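Probable ribosomal RNA small subunit methyltransferase (Thermus thermophilus, PDB 3DMG) probably methylates ribosomal RNA of the small subunit, using S-adenosyl-L-methionine as the methyl donor. Local coordinates at residues 266-271 against 284-289; 236-241 against 300-305. All blocks are in the same frame, centred on the assembly; numbering follows the deposited sequence.

Overall arrangement
Along the chain, strand 236-240 comes first, followed by helix 248-253, strand 257-262, helix 265-277, strand 283-286 and strand 299-304. Interaction 1 closes the shorter loop: strand 283-286 returns along helix 265-277, with 12 residues between the segments. Interaction 2 closes the longer one, pairing 236-241 with 300-305 across 58 residues, and the whole of interaction 1 falls within that span. Both reach the same mixed sheet, interaction 1 at its outermost strand 283-286 and interaction 2 at strands 236-240 and 299-304, the third and fourth from that edge. Their centres lie about 14 Å apart. S-adenosyl-L-homocysteine joins them, with adenine at 288-289 and its amino group at Gly-241.

Interaction 1 (266-271 against 284-289); sequences ASVLSL and ALHSDV. With SAH (S-adenosyl-L-homocysteine), chain H.
Val-268 and Leu-271 of helix 265-277 lie against Ala-284 and His-286 of strand 283-286. This is the second half of a beta-alpha-beta unit in the Rossmann-like methyltransferase fold: strand 257-262, the helix, then the edge strand. The helix and strand segments run nearly antiparallel, at 167°, with axes 8.1 Å apart. The contact is apolar.

The two methyls of Val-268 fall on successive parts of the strand. CG1, anti to the backbone N (chi1 169°), faces the backbone oxygen of Ala-284. CG2 is on the other branch and reaches past Leu-285 O to His-286, 3.6 Å from His-286 CA. It also approaches the imidazole obliquely, near CG and CD2. One turn further on, Leu-271 brings CD2 to Ala-284 CB at 3.6 Å, with CG of the same leucine just behind. The small alanine is thus met by a branched tip. Leu-271 also touches Thr-248 and Leu-249 of helix 248-253.

The polar end of His-286 looks elsewhere: NE2 bonds to the backbone oxygens of Asp-263 and Thr-74. In the helix, Ser-270 OG turns back to Ala-266 O at 2.7 Å. That oxygen also takes the N-H of Ser-270, the two donors arriving from opposite faces of its carbonyl plane.

Beyond the strand, the chain binds the adenine of S-adenosyl-L-homocysteine. Ser-287 OG donates to Val-289 O within this loop. Asp-288 is also held by Lys-24, through a salt bridge to OD2, and by Tyr-8 at OD1. The adenine is held at N6 and N1: N6 donates to Asp-288 OD1 at 2.9 Å, and Val-289 N donates to N1, also at 2.9 Å and with an N-H...N angle of 163°.

Interaction 2 (236-241 against 300-305); sequences QVLDLG and DIIVTN. With SAH (S-adenosyl-L-homocysteine), chain H.
Strands 236-240 and 301-304 pair in parallel at the centre of the Rossmann-like methyltransferase sheet, axes 4.7 Å apart and 20° from parallel, through bonds from Ile-301 N to Gln-236 O, Leu-238 N to Ile-301 O, Val-303 N to Leu-238 O and Leu-240 N to Val-303 O.

At the start, Asp-300 grips Gln-236 twice. Its OD2 takes the N-H of Gln-236 at 2.9 Å, on the anti side of the carboxylate and nearly straight. Its own N shares Gln-236 O with Ile-301 N. Arg-331 forms a salt bridge with Asp-300 OD1 and a hydrogen bond with Gln-236 OE1. Were Asp-300 replaced by an alanine, Gln-236 N would probably lose this acceptor and Arg-331 its carboxylate mate.

On one face, Val-237 CG2 meets Ile-301 CB, and Asp-239 CB packs on Val-303 CG2. On the other, Leu-238 and Ile-302 lie side by side, and Ile-302 CG2 touches Leu-240 CD1 at 3.8 Å. Thr-304 OG1, anti to its backbone N (chi1 -173°), donates to Leu-240 O at 2.9 Å. A water joins Asp-239 OD1, Leu-240 O and Asn-305 N; Asp-239 OD2 bonds to Thr-248 OG1. Gly-241 O accepts from the amino N of S-adenosyl-L-homocysteine at 2.8 Å. Asn-305, of the cofactor and guanosine sites, bonds through ND2 to Ser-216 OG.

Strand 257-262 flanks 236-241, strand 334-340 flanks 300-305, and helix 317-329 covers Leu-240, Ile-302 and Thr-304.

Interaction 1 (266-271 against 284-289)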
loop_
_atom_site.group_PDB
_atom_site.type_symbol
_atom_site.label_atom_id
_atom_site.label_comp_id
_atom_site.label_asym_id
_atom_site.label_seq_id
_atom_site.Cartn_x
_atom_site.Cartn_y
_atom_site.Cartn_z
ATOM N N ALA A 266 4.511 -1.829 -5.003
ATOM C CA ALA A 266 4.915 -0.785 -5.970
ATOM C C ALA A 266 5.856 0.208 -5.285
ATOM O O ALA A 266 6.830 0.664 -5.886
ATOM C CB ALA A 266 3.667 -0.073 -6.544
ATOM N N SER A 267 5.568 0.519 -4.019
ATOM C CA SER A 267 6.413 1.408 -3.222
ATOM C C SER A 267 7.769 0.783 -2.884
ATOM O O SER A 267 8.796 1.471 -2.943
ATOM C CB SER A 267 5.692 1.885 -1.955
ATOM O OG SER A 267 4.553 2.649 -2.329
ATOM N N VAL A 268 7.795 -0.512 -2.570
ATOM C CA VAL A 268 9.070 -1.197 -2.317
ATOM C C VAL A 268 9.960 -1.121 -3.567
ATOM O O VAL A 268 11.137 -0.785 -3.473
ATOM C CB VAL A 268 8.834 -2.679 -1.924
ATOM C CG1 VAL A 268 10.157 -3.494 -1.928
ATOM C CG2 VAL A 268 8.099 -2.755 -0.603
ATOM N N LEU A 269 9.393 -1.408 -4.736
ATOM C CA LEU A 269 10.188 -1.379 -5.981
ATOM C C LEU A 269 10.692 0.020 -6.272
ATOM O O LEU A 269 11.819 0.193 -6.757
ATOM C CB LEU A 269 9.359 -1.868 -7.160
ATOM C CG LEU A 269 8.956 -3.337 -7.067
ATOM C CD1 LEU A 269 7.931 -3.673 -8.150
ATOM C CD2 LEU A 269 10.160 -4.259 -7.192
ATOM N N SER A 270 9.854 1.006 -5.967
ATOM C CA SER A 270 10.227 2.416 -6.117
ATOM C C SER A 270 11.426 2.780 -5.239
ATOM O O SER A 270 12.419 3.359 -5.728
ATOM C CB SER A 270 9.033 3.302 -5.768
ATOM O OG SER A 270 7.952 3.051 -6.647
ATOM N N LEU A 271 11.343 2.417 -3.960
ATOM C CA LEU A 271 12.473 2.611 -3.048
ATOM C C LEU A 271 13.745 1.935 -3.562
ATOM O O LEU A 271 14.829 2.521 -3.499
ATOM C CB LEU A 271 12.130 2.083 -1.652
ATOM C CG LEU A 271 13.249 2.132 -0.597
ATOM C CD1 LEU A 271 13.839 3.540 -0.437
ATOM C CD2 LEU A 271 12.744 1.601 0.744
ATOM N N ALA A 284 15.232 -2.618 1.735
ATOM C CA ALA A 284 13.909 -2.176 1.313
ATOM C C ALA A 284 12.988 -3.382 1.389
ATOM O O ALA A 284 12.893 -4.176 0.434
ATOM C CB ALA A 284 13.981 -1.631 -0.103
ATOM N N LEU A 285 12.325 -3.531 2.536
ATOM C CA LEU A 285 11.554 -4.744 2.801
ATOM C C LEU A 285 10.080 -4.570 2.491
ATOM O O LEU A 285 9.474 -3.544 2.819
ATOM C CB LEU A 285 11.700 -5.179 4.248
ATOM C CG LEU A 285 13.138 -5.379 4.737
ATOM C CD1 LEU A 285 13.113 -5.877 6.170
ATOM C CD2 LEU A 285 13.894 -6.358 3.849
ATOM N N HIS A 286 9.526 -5.579 1.830
ATOM C CA HIS A 286 8.095 -5.662 1.599
ATOM C C HIS A 286 7.514 -6.363 2.819
ATOM O O HIS A 286 7.709 -7.570 3.025
ATOM C CB HIS A 286 7.833 -6.468 0.325
ATOM C CG HIS A 286 6.409 -6.405 -0.135
ATOM N ND1 HIS A 286 5.845 -7.335 -0.979
ATOM C CD2 HIS A 286 5.435 -5.501 0.137
ATOM C CE1 HIS A 286 4.579 -7.016 -1.209
ATOM N NE2 HIS A 286 4.313 -5.892 -0.554
ATOM N N SER A 287 6.795 -5.601 3.632
ATOM C CA SER A 287 6.472 -6.035 4.976
ATOM C C SER A 287 5.211 -5.361 5.477
ATOM O O SER A 287 5.008 -4.181 5.227
ATOM C CB SER A 287 7.643 -5.639 5.882
ATOM O OG SER A 287 7.453 -6.103 7.220
ATOM N N ASP A 288 4.380 -6.134 6.179
ATOM C CA ASP A 288 3.237 -5.561 6.897
ATOM C C ASP A 288 3.752 -5.111 8.252
ATOM O O ASP A 288 4.011 -5.943 9.145
ATOM C CB ASP A 288 2.150 -6.623 7.083
ATOM C CG ASP A 288 0.931 -6.102 7.819
ATOM O OD1 ASP A 288 0.802 -4.875 7.998
ATOM O OD2 ASP A 288 0.094 -6.937 8.193
ATOM N N VAL A 289 3.933 -3.805 8.387
ATOM C CA VAL A 289 4.636 -3.232 9.556
ATOM C C VAL A 289 5.971 -3.988 9.753
ATOM O O VAL A 289 6.792 -4.022 8.818
ATOM C CB VAL A 289 3.731 -3.119 10.827
ATOM C CG1 VAL A 289 4.354 -2.165 11.843
ATOM C CG2 VAL A 289 2.326 -2.629 10.442
HETATM N N SAH H . 7.833 7.449 4.332
HETATM C CA SAH H . 7.281 7.913 3.014
HETATM C CB SAH H . 5.821 7.486 2.817
HETATM C CG SAH H . 4.873 7.894 3.937
HETATM S SD SAH H . 3.126 7.598 3.555
HETATM C C SAH H . 7.358 9.429 2.924
HETATM O O SAH H . 7.566 10.028 3.986
HETATM O OXT SAH H . 7.184 9.977 1.836
HETATM C "C5'" SAH H . 2.790 6.121 4.573
HETATM C "C4'" SAH H . 3.359 4.838 3.963
HETATM O "O4'" SAH H . 2.930 3.805 4.849
HETATM C "C3'" SAH H . 2.896 4.510 2.527
HETATM O "O3'" SAH H . 4.014 4.326 1.675
HETATM C "C2'" SAH H . 2.084 3.233 2.770
HETATM O "O2'" SAH H . 2.029 2.368 1.659
HETATM C "C1'" SAH H . 2.757 2.688 4.018
HETATM N N9 SAH H . 1.963 1.653 4.663
HETATM C C8 SAH H . 0.592 1.570 4.729
HETATM N N7 SAH H . 0.284 0.446 5.426
HETATM C C5 SAH H . 1.443 -0.161 5.812
HETATM C C6 SAH H . 1.708 -1.346 6.505
HETATM N N6 SAH H . 0.719 -2.154 6.944
HETATM N N1 SAH H . 3.043 -1.651 6.715
HETATM C C2 SAH H . 4.076 -0.873 6.237
HETATM N N3 SAH H . 3.818 0.270 5.502
HETATM C C4 SAH H . 2.510 0.604 5.320
#

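Interaction 2 (236-241 against 300-305)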
loop_
_atom_site.group_PDB
_atom_site.type_symbol
_atom_site.label_atom_id
_atom_site.label_comp_id
_atom_site.label_asym_id
_atom_site.label_seq_id
_atom_site.Cartn_x
_atom_site.Cartn_y
_atom_site.Cartn_z
ATOM N N GLN A 236 21.432 2.347 13.648
ATOM C CA GLN A 236 20.440 1.486 13.010
ATOM C C GLN A 236 19.090 2.183 13.031
ATOM O O GLN A 236 18.584 2.535 14.093
ATOM C CB GLN A 236 20.386 0.130 13.702
ATOM C CG GLN A 236 21.571 -0.756 13.329
ATOM C CD GLN A 236 21.661 -2.010 14.168
ATOM O OE1 GLN A 236 21.151 -2.060 15.287
ATOM N NE2 GLN A 236 22.327 -3.030 13.638
ATOM N N VAL A 237 18.528 2.375 11.841
ATOM C CA VAL A 237 17.282 3.124 11.678
ATOM C C VAL A 237 16.228 2.241 11.062
ATOM O O VAL A 237 16.515 1.519 10.121
ATOM C CB VAL A 237 17.483 4.362 10.752
ATOM C CG1 VAL A 237 16.161 5.096 10.456
ATOM C CG2 VAL A 237 18.513 5.312 11.384
ATOM N N LEU A 238 15.014 2.299 11.607
ATOM C CA LEU A 238 13.838 1.703 10.975
ATOM C C LEU A 238 12.910 2.806 10.476
ATOM O O LEU A 238 12.575 3.731 11.236
ATOM C CB LEU A 238 13.087 0.799 11.958
ATOM C CG LEU A 238 11.872 0.038 11.416
ATOM C CD1 LEU A 238 12.253 -0.959 10.323
ATOM C CD2 LEU A 238 11.188 -0.659 12.594
ATOM N N ASP A 239 12.521 2.710 9.202
ATOM C CA ASP A 239 11.620 3.683 8.572
ATOM C C ASP A 239 10.314 2.935 8.379
ATOM O O ASP A 239 10.225 2.033 7.519
ATOM C CB ASP A 239 12.212 4.166 7.233
ATOM C CG ASP A 239 11.332 5.161 6.501
ATOM O OD1 ASP A 239 10.218 5.444 6.947
ATOM O OD2 ASP A 239 11.787 5.661 5.451
ATOM N N LEU A 240 9.321 3.252 9.209
ATOM C CA LEU A 240 8.022 2.554 9.135
ATOM C C LEU A 240 7.144 3.183 8.051
ATOM O O LEU A 240 6.713 4.334 8.166
ATOM C CB LEU A 240 7.297 2.638 10.482
ATOM C CG LEU A 240 7.887 1.867 11.651
ATOM C CD1 LEU A 240 7.299 2.346 12.964
ATOM C CD2 LEU A 240 7.670 0.351 11.496
ATOM N N GLY A 241 6.871 2.411 6.996
ATOM C CA GLY A 241 6.085 2.910 5.869
ATOM C C GLY A 241 6.983 3.738 4.972
ATOM O O GLY A 241 6.736 4.930 4.780
ATOM N N ASP A 300 18.212 1.975 16.875
ATOM C CA ASP A 300 18.616 3.179 17.613
ATOM C C ASP A 300 17.658 4.334 17.365
ATOM O O ASP A 300 17.425 5.155 18.251
ATOM C CB ASP A 300 20.040 3.607 17.227
ATOM C CG ASP A 300 21.059 2.505 17.446
ATOM O OD1 ASP A 300 21.126 1.976 18.575
ATOM O OD2 ASP A 300 21.795 2.174 16.493
ATOM N N ILE A 301 17.142 4.402 16.143
ATOM C CA ILE A 301 16.267 5.491 15.730
ATOM C C ILE A 301 15.156 4.880 14.893
ATOM O O ILE A 301 15.419 4.044 14.030
ATOM C CB ILE A 301 17.004 6.538 14.850
ATOM C CG1 ILE A 301 18.218 7.111 15.595
ATOM C CG2 ILE A 301 16.059 7.689 14.463
ATOM C CD1 ILE A 301 19.186 7.905 14.713
ATOM N N ILE A 302 13.921 5.288 15.157
ATOM C CA ILE A 302 12.803 4.877 14.313
ATOM C C ILE A 302 12.094 6.139 13.837
ATOM O O ILE A 302 11.853 7.055 14.629
ATOM C CB ILE A 302 11.874 3.915 15.060
ATOM C CG1 ILE A 302 12.667 2.642 15.406
ATOM C CG2 ILE A 302 10.647 3.574 14.205
ATOM C CD1 ILE A 302 11.872 1.540 16.093
ATOM N N VAL A 303 11.833 6.207 12.530
ATOM C CA VAL A 303 11.152 7.360 11.933
ATOM C C VAL A 303 9.899 6.927 11.209
ATOM O O VAL A 303 9.842 5.820 10.679
ATOM C CB VAL A 303 12.070 8.156 10.960
ATOM C CG1 VAL A 303 13.282 8.683 11.713
ATOM C CG2 VAL A 303 12.490 7.294 9.762
ATOM N N THR A 304 8.902 7.799 11.181
ATOM C CA THR A 304 7.697 7.485 10.418
ATOM C C THR A 304 6.847 8.703 10.073
ATOM O O THR A 304 6.652 9.597 10.898
ATOM C CB THR A 304 6.819 6.410 11.143
ATOM O OG1 THR A 304 5.747 6.010 10.283
ATOM C CG2 THR A 304 6.223 6.951 12.462
ATOM N N ASN A 305 6.371 8.706 8.833
ATOM C CA ASN A 305 5.255 9.547 8.407
ATOM C C ASN A 305 4.099 8.555 8.163
ATOM O O ASN A 305 3.993 7.997 7.067
ATOM C CB ASN A 305 5.607 10.308 7.124
ATOM C CG ASN A 305 4.504 11.219 6.686
ATOM O OD1 ASN A 305 3.460 11.260 7.318
ATOM N ND2 ASN A 305 4.728 11.980 5.613
HETATM N N SAH H . 7.833 7.449 4.332
HETATM C CA SAH H . 7.281 7.913 3.014
HETATM C CB SAH H . 5.821 7.486 2.817
HETATM C CG SAH H . 4.873 7.894 3.937
HETATM S SD SAH H . 3.126 7.598 3.555
HETATM C C SAH H . 7.358 9.429 2.924
HETATM O O SAH H . 7.566 10.028 3.986
HETATM O OXT SAH H . 7.184 9.977 1.836
HETATM C "C5'" SAH H . 2.790 6.121 4.573
HETATM C "C4'" SAH H . 3.359 4.838 3.963
HETATM O "O4'" SAH H . 2.930 3.805 4.849
HETATM C "C3'" SAH H . 2.896 4.510 2.527
HETATM O "O3'" SAH H . 4.014 4.326 1.675
HETATM C "C2'" SAH H . 2.084 3.233 2.770
HETATM O "O2'" SAH H . 2.029 2.368 1.659
HETATM C "C1'" SAH H . 2.757 2.688 4.018
HETATM N N9 SAH H . 1.963 1.653 4.663
HETATM C C8 SAH H . 0.592 1.570 4.729
HETATM N N7 SAH H . 0.284 0.446 5.426
HETATM C C5 SAH H . 1.443 -0.161 5.812
HETATM C C6 SAH H . 1.708 -1.346 6.505
HETATM N N6 SAH H . 0.719 -2.154 6.944
HETATM N N1 SAH H . 3.043 -1.651 6.715
HETATM C C2 SAH H . 4.076 -0.873 6.237
HETATM N N3 SAH H . 3.818 0.270 5.502
HETATM C C4 SAH H . 2.510 0.604 5.320
HETATM O O HOH W 1 7.709 6.734 7.073
#